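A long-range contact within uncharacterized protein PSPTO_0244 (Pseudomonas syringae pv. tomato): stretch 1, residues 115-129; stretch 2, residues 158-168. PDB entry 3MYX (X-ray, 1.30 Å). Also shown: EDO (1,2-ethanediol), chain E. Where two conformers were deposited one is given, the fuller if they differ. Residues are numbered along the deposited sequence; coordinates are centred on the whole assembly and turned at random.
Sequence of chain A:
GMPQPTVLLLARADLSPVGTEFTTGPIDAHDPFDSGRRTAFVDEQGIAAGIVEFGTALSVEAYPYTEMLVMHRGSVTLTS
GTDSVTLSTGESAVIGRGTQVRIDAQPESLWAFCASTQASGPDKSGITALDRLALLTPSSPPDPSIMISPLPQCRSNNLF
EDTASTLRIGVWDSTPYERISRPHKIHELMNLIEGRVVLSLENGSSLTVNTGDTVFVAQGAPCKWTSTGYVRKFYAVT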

ATOM      1  N   ALA A 115       1.590   6.186  -3.374  1.00  6.94           N
ATOM      2  CA  ALA A 115       1.678   7.629  -3.235  1.00  6.16           C
ATOM      3  C   ALA A 115       0.513   8.306  -3.912  1.00  6.70           C
ATOM      4  O   ALA A 115       0.129   7.919  -5.015  1.00  7.90           O
ATOM      5  N   SER A 116      -0.001   9.348  -3.267  1.00  6.17           N
ATOM      6  CA  SER A 116      -0.854  10.319  -3.935  1.00  5.07           C
ATOM      7  C   SER A 116       0.053  11.451  -4.382  1.00  5.45           C
ATOM      8  O   SER A 116       0.555  12.221  -3.566  1.00  6.88           O
ATOM      9  N   THR A 117       0.268  11.546  -5.692  1.00  6.31           N
ATOM     10  CA  THR A 117       1.143  12.567  -6.233  1.00  6.22           C
ATOM     11  C   THR A 117       0.414  13.870  -6.559  1.00  7.10           C
ATOM     12  O   THR A 117       1.060  14.882  -6.776  1.00  8.72           O
ATOM     13  N   GLN A 118      -0.923  13.836  -6.570  1.00  7.53           N
ATOM     14  CA  GLN A 118      -1.751  15.036  -6.744  1.00  7.76           C
ATOM     15  C   GLN A 118      -2.346  15.437  -5.398  1.00  9.26           C
ATOM     16  O   GLN A 118      -2.860  14.594  -4.674  1.00 10.25           O
ATOM     17  N   ALA A 119      -2.269  16.714  -5.065  1.00 10.50           N
ATOM     18  CA  ALA A 119      -2.924  17.228  -3.869  1.00 10.64           C
ATOM     19  C   ALA A 119      -4.382  17.536  -4.160  1.00 11.05           C
ATOM     20  O   ALA A 119      -4.691  18.140  -5.198  1.00 13.95           O
ATOM     21  N   SER A 120      -5.272  17.153  -3.249  1.00 10.80           N
ATOM     22  CA  SER A 120      -6.697  17.501  -3.360  1.00 12.75           C
ATOM     23  C   SER A 120      -7.269  18.186  -2.118  1.00 12.56           C
ATOM     24  O   SER A 120      -8.490  18.285  -1.928  1.00 16.13           O
ATOM     25  N   GLY A 121      -6.394  18.712  -1.295  1.00 10.76           N
ATOM     26  CA  GLY A 121      -6.776  19.461  -0.116  1.00  8.57           C
ATOM     27  C   GLY A 121      -5.488  19.780   0.609  1.00  6.95           C
ATOM     28  O   GLY A 121      -4.392  19.564   0.077  1.00  7.27           O
ATOM     29  N   PRO A 122      -5.594  20.299   1.835  1.00  6.24           N
ATOM     30  CA  PRO A 122      -4.418  20.825   2.517  1.00  6.37           C
ATOM     31  C   PRO A 122      -3.497  19.731   3.087  1.00  6.56           C
ATOM     32  O   PRO A 122      -3.937  18.628   3.429  1.00  6.73           O
ATOM     33  N   ASP A 123      -2.216  20.049   3.187  1.00  7.12           N
ATOM     34  CA  ASP A 123      -1.213  19.131   3.710  1.00  7.21           C
ATOM     35  C   ASP A 123      -1.535  18.720   5.144  1.00  6.78           C
ATOM     36  O   ASP A 123      -1.880  19.561   5.975  1.00  7.73           O
ATOM     37  N   LYS A 124      -1.375  17.438   5.423  1.00  6.48           N
ATOM     38  CA  LYS A 124      -1.343  16.905   6.785  1.00  6.31           C
ATOM     39  C   LYS A 124       0.043  16.296   6.973  1.00  6.18           C
ATOM     40  O   LYS A 124       0.280  15.135   6.650  1.00  7.23           O
ATOM     41  N   SER A 125       0.980  17.144   7.379  1.00  6.24           N
ATOM     42  CA  SER A 125       2.390  16.802   7.356  1.00  6.63           C
ATOM     43  C   SER A 125       2.808  16.080   8.638  1.00  7.07           C
ATOM     44  O   SER A 125       2.236  16.266   9.712  1.00  9.19           O
ATOM     45  N   GLY A 126       3.844  15.268   8.504  1.00  6.52           N
ATOM     46  CA  GLY A 126       4.381  14.478   9.586  1.00  6.39           C
ATOM     47  C   GLY A 126       4.498  13.019   9.187  1.00  6.48           C
ATOM     48  O   GLY A 126       3.966  12.581   8.173  1.00  7.87           O
ATOM     49  N   ILE A 127       5.197  12.268  10.026  1.00  6.57           N
ATOM     50  CA  ILE A 127       5.331  10.827   9.831  0.50  7.00           C
ATOM     51  C   ILE A 127       4.399  10.093  10.798  1.00  8.08           C
ATOM     52  O   ILE A 127       4.333  10.420  11.978  1.00  9.07           O
ATOM     53  N   THR A 128       3.678   9.096  10.283  1.00  8.99           N
ATOM     54  CA  THR A 128       2.776   8.271  11.094  1.00  8.90           C
ATOM     55  C   THR A 128       3.211   6.806  10.985  1.00  9.20           C
ATOM     56  O   THR A 128       3.175   6.236   9.906  1.00  9.69           O
ATOM     57  N   ALA A 129       3.632   6.217  12.102  1.00  8.63           N
ATOM     58  CA  ALA A 129       3.928   4.781  12.169  1.00  8.52           C
ATOM     59  C   ALA A 129       2.621   3.997  12.245  1.00  8.71           C
ATOM     60  O   ALA A 129       1.628   4.485  12.799  1.00 10.07           O
ATOM     61  N   ASN A 158      -8.495   3.194  10.772  1.00  5.51           N
ATOM     62  CA  ASN A 158      -7.899   4.217   9.919  1.00  6.50           C
ATOM     63  C   ASN A 158      -6.887   5.032  10.715  1.00  5.99           C
ATOM     64  O   ASN A 158      -7.223   6.049  11.296  1.00  9.02           O
ATOM     65  N   LEU A 159      -5.660   4.546  10.761  1.00  5.41           N
ATOM     66  CA  LEU A 159      -4.589   5.168  11.525  1.00  5.83           C
ATOM     67  C   LEU A 159      -4.140   6.487  10.916  1.00  6.19           C
ATOM     68  O   LEU A 159      -3.576   7.334  11.604  1.00  7.44           O
ATOM     69  N   PHE A 160      -4.360   6.654   9.620  1.00  5.70           N
ATOM     70  CA  PHE A 160      -4.043   7.908   8.930  1.00  6.02           C
ATOM     71  C   PHE A 160      -5.179   8.226   7.958  1.00  4.90           C
ATOM     72  O   PHE A 160      -5.548   7.398   7.130  1.00  7.11           O
ATOM     73  N   GLU A 161      -5.769   9.397   8.126  1.00  6.32           N
ATOM     74  CA  GLU A 161      -6.783   9.894   7.225  1.00  6.85           C
ATOM     75  C   GLU A 161      -6.279  11.203   6.619  1.00  5.91           C
ATOM     76  O   GLU A 161      -6.214  12.224   7.302  1.00  7.72           O
ATOM     77  N   ASP A 162      -5.917  11.178   5.348  1.00  5.70           N
ATOM     78  CA  ASP A 162      -5.320  12.339   4.731  1.00  5.26           C
ATOM     79  C   ASP A 162      -6.336  13.453   4.530  1.00  5.69           C
ATOM     80  O   ASP A 162      -7.530  13.202   4.319  1.00  6.32           O
ATOM     81  N   THR A 163      -5.830  14.687   4.543  1.00  5.46           N
ATOM     82  CA  THR A 163      -6.583  15.810   4.013  1.00  5.61           C
ATOM     83  C   THR A 163      -5.997  16.309   2.684  1.00  6.74           C
ATOM     84  O   THR A 163      -6.657  17.076   2.011  1.00  6.85           O
ATOM     85  N   ALA A 164      -4.797  15.866   2.292  1.00  6.22           N
ATOM     86  CA  ALA A 164      -4.200  16.248   1.005  1.00  7.00           C
ATOM     87  C   ALA A 164      -4.547  15.284  -0.128  1.00  7.07           C
ATOM     88  O   ALA A 164      -4.080  15.447  -1.243  1.00  7.52           O
ATOM     89  N   SER A 165      -5.363  14.287   0.184  1.00  6.92           N
ATOM     90  CA  SER A 165      -5.843  13.281  -0.760  1.00  6.93           C
ATOM     91  C   SER A 165      -6.990  12.573  -0.070  1.00  6.94           C
ATOM     92  O   SER A 165      -7.262  12.834   1.107  1.00  6.93           O
ATOM     93  N   THR A 166      -7.630  11.645  -0.772  1.00  6.58           N
ATOM     94  CA  THR A 166      -8.642  10.792  -0.157  1.00  7.46           C
ATOM     95  C   THR A 166      -8.064   9.528   0.484  1.00  6.73           C
ATOM     96  O   THR A 166      -8.822   8.665   0.924  1.00  8.46           O
ATOM     97  N   LEU A 167      -6.745   9.412   0.578  1.00  6.38           N
ATOM     98  CA  LEU A 167      -6.145   8.230   1.190  1.00  6.26           C
ATOM     99  C   LEU A 167      -6.584   8.023   2.619  1.00  6.17           C
ATOM    100  O   LEU A 167      -6.584   8.968   3.429  1.00  6.27           O
ATOM    101  N   ARG A 168      -6.976   6.788   2.911  1.00  5.98           N
ATOM    102  CA  ARG A 168      -7.163   6.298   4.263  1.00  6.86           C
ATOM    103  C   ARG A 168      -6.247   5.086   4.366  1.00  6.29           C
ATOM    104  O   ARG A 168      -6.258   4.198   3.499  1.00  6.70           O
TER

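The loop after the strand at Ala115 and Ser116 runs beside the turn Asp162 to Leu167, and the two stretches bury 667 Å² between them. Three direct hydrogen bonds cross the contact, and each ends on a backbone carbonyl.

The first is backbone to backbone. Ser120 N donates to Ala164 O at 2.9 Å, nearly straight at 167°. Water 1 lies 3.0 Å from Ala164 O, in a geometry that lets it donate, though it has more acceptors in reach than protons. Next to it, Ala119 CA makes a CA-H...O contact with the same Ala164 O at 3.4 Å.

The second comes from Thr163, which points toward stretch 1 in rotamer p. Its OG1 donates to Pro122 O at 2.7 Å. Ala164 N lies 3.1 Å from Pro122 O, but the angle is poor and no bond forms. Ala164 N is satisfied within its own turn, donating to Asp162 OD1 at 3.0 Å. Gly121 fits closely here: its CA is 3.2 Å from Thr163 O, and a CB at this position would clash with that oxygen.

The third is made by Lys124, which points toward stretch 2. Its chain is extended, with all four chi angles t. NZ donates to Glu161 O at 2.8 Å. Water 3 joins the same pair of residues, accepting from Lys124 NZ at 3.0 Å and from Glu161 N at 2.8 Å. Nearer the backbone, Lys124 CB packs 3.6 Å from Thr163 OG1. Lys124 N donates to water 2 at 3.0 Å, and water 2 donates to Asp162 OD1 at 2.7 Å.

Asp162, chi1 t, organises the turn. Besides the bonds to OD1, its OD2 accepts from Ser165 OG at 2.7 Å. Ser165 is p, and its OG in turn accepts from Leu167 N at 3.0 Å.

The remaining inward side chains mainly fill space. Ser116 is t; its OG sits 3.3 Å from Ser165 CB, and its CB rests 3.8 Å from Leu167 CD1. Leu167 is m at chi1 and t at chi2. Phe160, buried and t, has CD1 4.0 Å from Thr128 OG1, while Lys124 O lies at the ring edge, 4.4 Å from CE1. Thr128 is m, with CG2 3.9 Å from Leu159 O.

A 1,2-ethanediol, probably from the crystallisation liquor, binds to Thr166 of stretch 2. Thr166 N donates to EDO O1 at 2.9 Å, and EDO O2 donates to Thr166 OG1 at 2.8 Å. Ser120 OG is 3.8 Å from EDO O1.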

ATOM      1  CB  ALA A 115       2.986   8.136  -3.852  1.00  7.29           C
ATOM      2  CB  SER A 116      -1.916  10.853  -2.995  1.00  6.08           C
ATOM      3  OG  SER A 116      -2.673  11.886  -3.614  1.00  8.75           O
ATOM      4  CB  THR A 117       1.996  12.074  -7.435  1.00  6.82           C
ATOM      5  OG1 THR A 117       1.170  11.890  -8.589  1.00  6.64           O
ATOM      6  CG2 THR A 117       2.772  10.787  -7.110  1.00  7.56           C
ATOM      7  CB  GLN A 118      -2.893  14.736  -7.722  1.00  8.43           C
ATOM      8  CG  GLN A 118      -3.844  15.928  -7.950  1.00 12.34           C
ATOM      9  CD  GLN A 118      -3.137  17.135  -8.508  1.00 16.79           C
ATOM     10  OE1 GLN A 118      -2.484  17.047  -9.555  1.00 21.13           O
ATOM     11  NE2 GLN A 118      -3.269  18.287  -7.835  1.00 21.95           N
ATOM     12  CB  ALA A 119      -2.219  18.489  -3.371  1.00 14.34           C
ATOM     13  CB  SER A 120      -7.502  16.251  -3.697  1.00 17.04           C
ATOM     14  OG  SER A 120      -7.551  15.383  -2.597  1.00 23.97           O
ATOM     15  CB  PRO A 122      -5.035  21.679   3.625  1.00  7.05           C
ATOM     16  CG  PRO A 122      -6.287  20.983   3.951  1.00  7.41           C
ATOM     17  CD  PRO A 122      -6.806  20.511   2.634  1.00  6.88           C
ATOM     18  CB  ASP A 123       0.140  19.820   3.764  1.00  8.36           C
ATOM     19  CG  ASP A 123       0.797  20.015   2.419  1.00 10.91           C
ATOM     20  OD1 ASP A 123       0.267  19.553   1.391  1.00 10.01           O
ATOM     21  OD2 ASP A 123       1.891  20.656   2.429  1.00 12.24           O
ATOM     22  CB  LYS A 124      -2.456  15.903   6.962  1.00  7.54           C
ATOM     23  CG  LYS A 124      -2.749  15.501   8.357  1.00 11.48           C
ATOM     24  CD  LYS A 124      -4.164  14.802   8.367  1.00 13.43           C
ATOM     25  CE  LYS A 124      -4.747  14.578   9.682  1.00 15.71           C
ATOM     26  NZ  LYS A 124      -5.933  13.758   9.588  1.00  9.90           N
ATOM     27  CB  SER A 125       3.222  18.060   7.167  1.00  6.90           C
ATOM     28  OG  SER A 125       3.061  18.954   8.248  1.00  8.84           O
ATOM     29  CB  ILE A 127       6.771  10.318  10.077  0.50  8.38           C
ATOM     30  CG1 ILE A 127       7.820  11.121   9.315  0.50  8.28           C
ATOM     31  CG2 ILE A 127       6.868   8.846   9.710  0.50 10.04           C
ATOM     32  CD1 ILE A 127       9.226  11.085  10.029  0.50  6.42           C
ATOM     33  CB  THR A 128       1.290   8.419  10.644  1.00 10.25           C
ATOM     34  OG1 THR A 128       0.900   9.795  10.707  1.00 12.28           O
ATOM     35  CG2 THR A 128       0.344   7.624  11.548  1.00 11.20           C
ATOM     36  CB  ALA A 129       4.783   4.482  13.393  1.00  9.68           C
ATOM     37  CB  ASN A 158      -8.975   5.138   9.345  1.00  7.85           C
ATOM     38  CG  ASN A 158      -9.948   4.398   8.466  1.00 10.33           C
ATOM     39  OD1 ASN A 158      -9.557   3.769   7.483  1.00  9.22           O
ATOM     40  ND2 ASN A 158     -11.234   4.469   8.810  1.00 15.92           N
ATOM     41  CB  LEU A 159      -3.400   4.225  11.616  1.00  6.42           C
ATOM     42  CG  LEU A 159      -3.680   2.961  12.438  1.00  7.03           C
ATOM     43  CD1 LEU A 159      -2.626   1.882  12.186  1.00  9.25           C
ATOM     44  CD2 LEU A 159      -3.771   3.310  13.927  1.00  7.46           C
ATOM     45  CB  PHE A 160      -2.716   7.794   8.193  1.00  6.63           C
ATOM     46  CG  PHE A 160      -2.404   8.971   7.336  1.00  8.33           C
ATOM     47  CD1 PHE A 160      -1.831  10.098   7.861  1.00 11.46           C
ATOM     48  CD2 PHE A 160      -2.683   8.918   5.977  1.00  8.38           C
ATOM     49  CE1 PHE A 160      -1.546  11.187   7.014  1.00 12.95           C
ATOM     50  CE2 PHE A 160      -2.429   9.981   5.160  1.00 11.56           C
ATOM     51  CZ  PHE A 160      -1.855  11.107   5.678  1.00  9.63           C
ATOM     52  CB  GLU A 161      -8.099  10.100   7.958  1.00  9.34           C
ATOM     53  CG  GLU A 161      -8.672   8.803   8.497  1.00 12.34           C
ATOM     54  CD  GLU A 161      -9.972   9.004   9.269  1.00 20.01           C
ATOM     55  OE1 GLU A 161     -10.138  10.054   9.931  1.00 26.34           O
ATOM     56  OE2 GLU A 161     -10.818   8.105   9.230  1.00 22.65           O
ATOM     57  CB  ASP A 162      -4.717  11.968   3.382  1.00  6.52           C
ATOM     58  CG  ASP A 162      -3.576  12.863   2.964  1.00  6.33           C
ATOM     59  OD1 ASP A 162      -3.181  13.781   3.722  1.00  7.26           O
ATOM     60  OD2 ASP A 162      -3.045  12.620   1.858  1.00  7.26           O
ATOM     61  CB  THR A 163      -6.660  16.983   5.019  1.00  5.96           C
ATOM     62  OG1 THR A 163      -5.340  17.374   5.409  1.00  6.19           O
ATOM     63  CG2 THR A 163      -7.449  16.568   6.235  1.00  7.72           C
ATOM     64  CB  ALA A 164      -2.681  16.380   1.141  1.00  8.30           C
ATOM     65  CB  SER A 165      -4.747  12.274  -1.083  1.00  7.93           C
ATOM     66  OG  SER A 165      -4.522  11.389   0.005  1.00  7.41           O
ATOM     67  CB  THR A 166      -9.731  10.415  -1.161  1.00  8.49           C
ATOM     68  OG1 THR A 166      -9.157   9.631  -2.204  1.00 10.68           O
ATOM     69  CG2 THR A 166     -10.399  11.659  -1.756  1.00 11.20           C
ATOM     70  CB  LEU A 167      -4.624   8.303   1.133  1.00  6.79           C
ATOM     71  CG  LEU A 167      -3.985   8.035  -0.216  1.00  6.82           C
ATOM     72  CD1 LEU A 167      -2.492   8.431  -0.169  1.00  8.52           C
ATOM     73  CD2 LEU A 167      -4.149   6.579  -0.626  1.00  9.21           C
ATOM     74  CB  ARG A 168      -8.622   5.901   4.508  1.00  9.87           C
ATOM     75  CG  ARG A 168      -9.581   7.055   4.683  1.00 15.62           C
ATOM     76  CD  ARG A 168     -10.960   6.524   5.053  1.00 21.86           C
ATOM     77  NE  ARG A 168     -11.578   5.737   3.980  1.00 28.11           N
ATOM     78  CZ  ARG A 168     -11.771   4.407   3.970  1.00 29.91           C
ATOM     79  NH1 ARG A 168     -11.398   3.605   4.979  1.00 30.60           N
ATOM     80  NH2 ARG A 168     -12.364   3.863   2.916  1.00 32.10           N
TER
HETATM   81  C1  EDO E 240      -6.514  10.543  -4.226  1.00 22.10           C
HETATM   82  O1  EDO E 240      -6.962  11.766  -3.616  1.00 15.83           O
HETATM   83  C2  EDO E 240      -7.428  10.181  -5.394  1.00 24.79           C
HETATM   84  O2  EDO E 240      -8.802  10.171  -4.976  1.00 29.34           O
HETATM   85  O   HOH W   1      -1.467  14.083  -1.560  1.00  9.12           O
HETATM   86  O   HOH W   2      -0.700  14.891   3.992  1.00  7.12           O
HETATM   87  O   HOH W   3      -4.882  11.027  10.279  1.00 14.55           O